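Gifsy-2 prophage ATP-binding sugar transporter-like protein (Salmonella typhimurium LT2, PDB 2PP6) is a prophage-encoded beta-barrel protein with a long N-terminal helix that possibly binds ATP and may be linked to sugar transport, though its role is uncertain. Local coordinates at residues A[9-12]-A[13-16]. Numbering follows the deposited sequence.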
ATOM      1  N   ASP A   9      -1.996   8.201   3.843  1.00 23.58           N
ATOM      2  CA  ASP A   9      -1.195   8.650   4.973  1.00 25.40           C
ATOM      3  C   ASP A   9      -1.010   7.538   6.003  1.00 24.30           C
ATOM      4  O   ASP A   9       0.101   7.311   6.503  1.00 20.75           O
ATOM      5  CB  ASP A   9      -1.838   9.865   5.636  1.00 51.01           C
ATOM      6  CG  ASP A   9      -0.877  10.594   6.559  1.00 63.28           C
ATOM      7  OD1 ASP A   9       0.094  11.203   6.048  1.00 67.38           O
ATOM      8  OD2 ASP A   9      -1.090  10.548   7.791  1.00 65.39           O
ATOM      9  N   GLY A  10      -2.107   6.850   6.311  1.00 18.29           N
ATOM     10  CA  GLY A  10      -2.061   5.764   7.270  1.00 20.40           C
ATOM     11  C   GLY A  10      -1.204   4.616   6.772  1.00 22.84           C
ATOM     12  O   GLY A  10      -0.504   3.968   7.540  1.00 20.12           O
HETATM   13  N   MSE A  11      -1.246   4.348   5.478  1.00 27.51           N
HETATM   14  CA  MSE A  11      -0.444   3.264   4.966  1.00 29.88           C
HETATM   15  C   MSE A  11       1.017   3.642   5.114  1.00 30.40           C
HETATM   16  O   MSE A  11       1.829   2.834   5.565  1.00 26.77           O
HETATM   17  CB  MSE A  11      -0.830   2.982   3.520  1.00 49.50           C
HETATM   18  CG  MSE A  11      -2.226   2.398   3.432  1.00 61.73           C
HETATM   19 SE   MSE A  11      -2.800   1.926   1.670  0.80 67.75          SE
HETATM   20  CE  MSE A  11      -1.134   1.259   0.980  1.00 70.66           C
ATOM     21  N   LYS A  12       1.348   4.879   4.764  1.00 22.16           N
ATOM     22  CA  LYS A  12       2.722   5.334   4.909  1.00 21.26           C
ATOM     23  C   LYS A  12       3.131   5.243   6.380  1.00 20.33           C
ATOM     24  O   LYS A  12       4.197   4.736   6.700  1.00 14.23           O
ATOM     25  CB  LYS A  12       2.881   6.775   4.419  1.00 33.34           C
ATOM     26  CG  LYS A  12       2.578   6.969   2.939  1.00 42.35           C
ATOM     27  CD  LYS A  12       2.677   8.436   2.545  1.00 47.39           C
ATOM     28  CE  LYS A  12       2.218   8.664   1.116  1.00 50.32           C
ATOM     29  NZ  LYS A  12       3.018   7.871   0.144  1.00 51.15           N
ATOM     30  N   ARG A  13       2.285   5.712   7.289  1.00 25.33           N
ATOM     31  CA  ARG A  13       2.655   5.649   8.690  1.00 28.17           C
ATOM     32  C   ARG A  13       2.922   4.210   9.147  1.00 26.73           C
ATOM     33  O   ARG A  13       3.915   3.951   9.830  1.00 26.96           O
ATOM     34  CB  ARG A  13       1.581   6.291   9.567  1.00 66.87           C
ATOM     35  CG  ARG A  13       2.158   7.239  10.612  1.00 79.39           C
ATOM     36  CD  ARG A  13       1.349   7.269  11.915  1.00 89.34           C
ATOM     37  NE  ARG A  13      -0.057   7.630  11.721  1.00 94.47           N
ATOM     38  CZ  ARG A  13      -1.024   6.767  11.423  1.00 97.96           C
ATOM     39  NH1 ARG A  13      -0.753   5.473  11.281  1.00 98.69           N
ATOM     40  NH2 ARG A  13      -2.268   7.202  11.255  1.00 99.38           N
ATOM     41  N   ARG A  14       2.052   3.277   8.770  1.00 31.29           N
ATOM     42  CA  ARG A  14       2.226   1.882   9.155  1.00 28.67           C
ATOM     43  C   ARG A  14       3.433   1.261   8.437  1.00 28.92           C
ATOM     44  O   ARG A  14       4.164   0.447   9.012  1.00 25.50           O
ATOM     45  CB  ARG A  14       0.957   1.083   8.848  1.00 42.69           C
ATOM     46  CG  ARG A  14      -0.317   1.685   9.441  1.00 43.66           C
ATOM     47  CD  ARG A  14      -1.479   0.691   9.408  1.00 52.61           C
ATOM     48  NE  ARG A  14      -2.782   1.338   9.552  1.00 57.72           N
ATOM     49  CZ  ARG A  14      -3.351   2.084   8.607  1.00 62.42           C
ATOM     50  NH1 ARG A  14      -4.537   2.644   8.816  1.00 64.26           N
ATOM     51  NH2 ARG A  14      -2.739   2.265   7.447  1.00 61.60           N
HETATM   52  N   MSE A  15       3.656   1.649   7.185  1.00 24.66           N
HETATM   53  CA  MSE A  15       4.791   1.127   6.440  1.00 24.17           C
HETATM   54  C   MSE A  15       6.120   1.456   7.106  1.00 23.05           C
HETATM   55  O   MSE A  15       7.015   0.619   7.166  1.00 22.26           O
HETATM   56  CB  MSE A  15       4.785   1.676   5.019  1.00 35.18           C
HETATM   57  CG  MSE A  15       3.673   1.092   4.163  1.00 48.37           C
HETATM   58 SE   MSE A  15       3.634   1.755   2.364  0.70 48.61          SE
HETATM   59  CE  MSE A  15       4.302   0.217   1.477  1.00 53.48           C
ATOM     60  N   ASP A  16       6.260   2.674   7.609  1.00 28.58           N
ATOM     61  CA  ASP A  16       7.507   3.050   8.237  1.00 26.18           C
ATOM     62  C   ASP A  16       7.690   2.401   9.583  1.00 25.14           C
ATOM     63  O   ASP A  16       8.808   2.066   9.976  1.00 27.03           O
ATOM     64  CB  ASP A  16       7.591   4.551   8.409  1.00 32.32           C
ATOM     65  CG  ASP A  16       7.729   5.265   7.105  1.00 41.17           C
ATOM     66  OD1 ASP A  16       8.214   4.638   6.136  1.00 44.21           O
ATOM     67  OD2 ASP A  16       7.365   6.459   7.050  1.00 46.74           O
TER
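Asp9 to Asp16 form two turns of helix 2-23, joined by i to i+4 backbone hydrogen bonds: Arg13 N to Asp9 O (2.8 Å), Arg14 N to Gly10 O (2.9 Å), Asp16 N to Lys12 O (3.1 Å) and, less surely placed, Met15 N to Met11 O. The side chain of Arg14 runs back toward the preceding turn. With CG beside the backbone N (chi1 -53°) and the chain extended from CG to NE, its modelled guanidinium lies obliquely by the backbone of Gly10 and Met11, too close to Gly10 for its exact position to be trusted. The Met11 and Arg14 side chains pass at a slant, CG 4.0 Å from NH2 as modelled. Arg13 bends at chi2 and chi3 and folds back toward Asp9; the opposite charges stay apart, Asp9 OD2 lying 5.0 Å from Arg13 NH2. On another side of the helix, Lys12 stretches out and bends at its last torsion (chi4 -59°), its NZ in a long, weak ion pair with Asp16 of the second subunit. Backbone bonds hold these turns together, with no side-chain hydrogen bond or salt bridge between them; Met11 and Met15, modelled as selenomethionine, pack against neighbouring subunits, Met15 on Phe8 of the second and Met11 on Met11 of the third and fourth, and any attraction between Asp9 and Arg13 is probably modest.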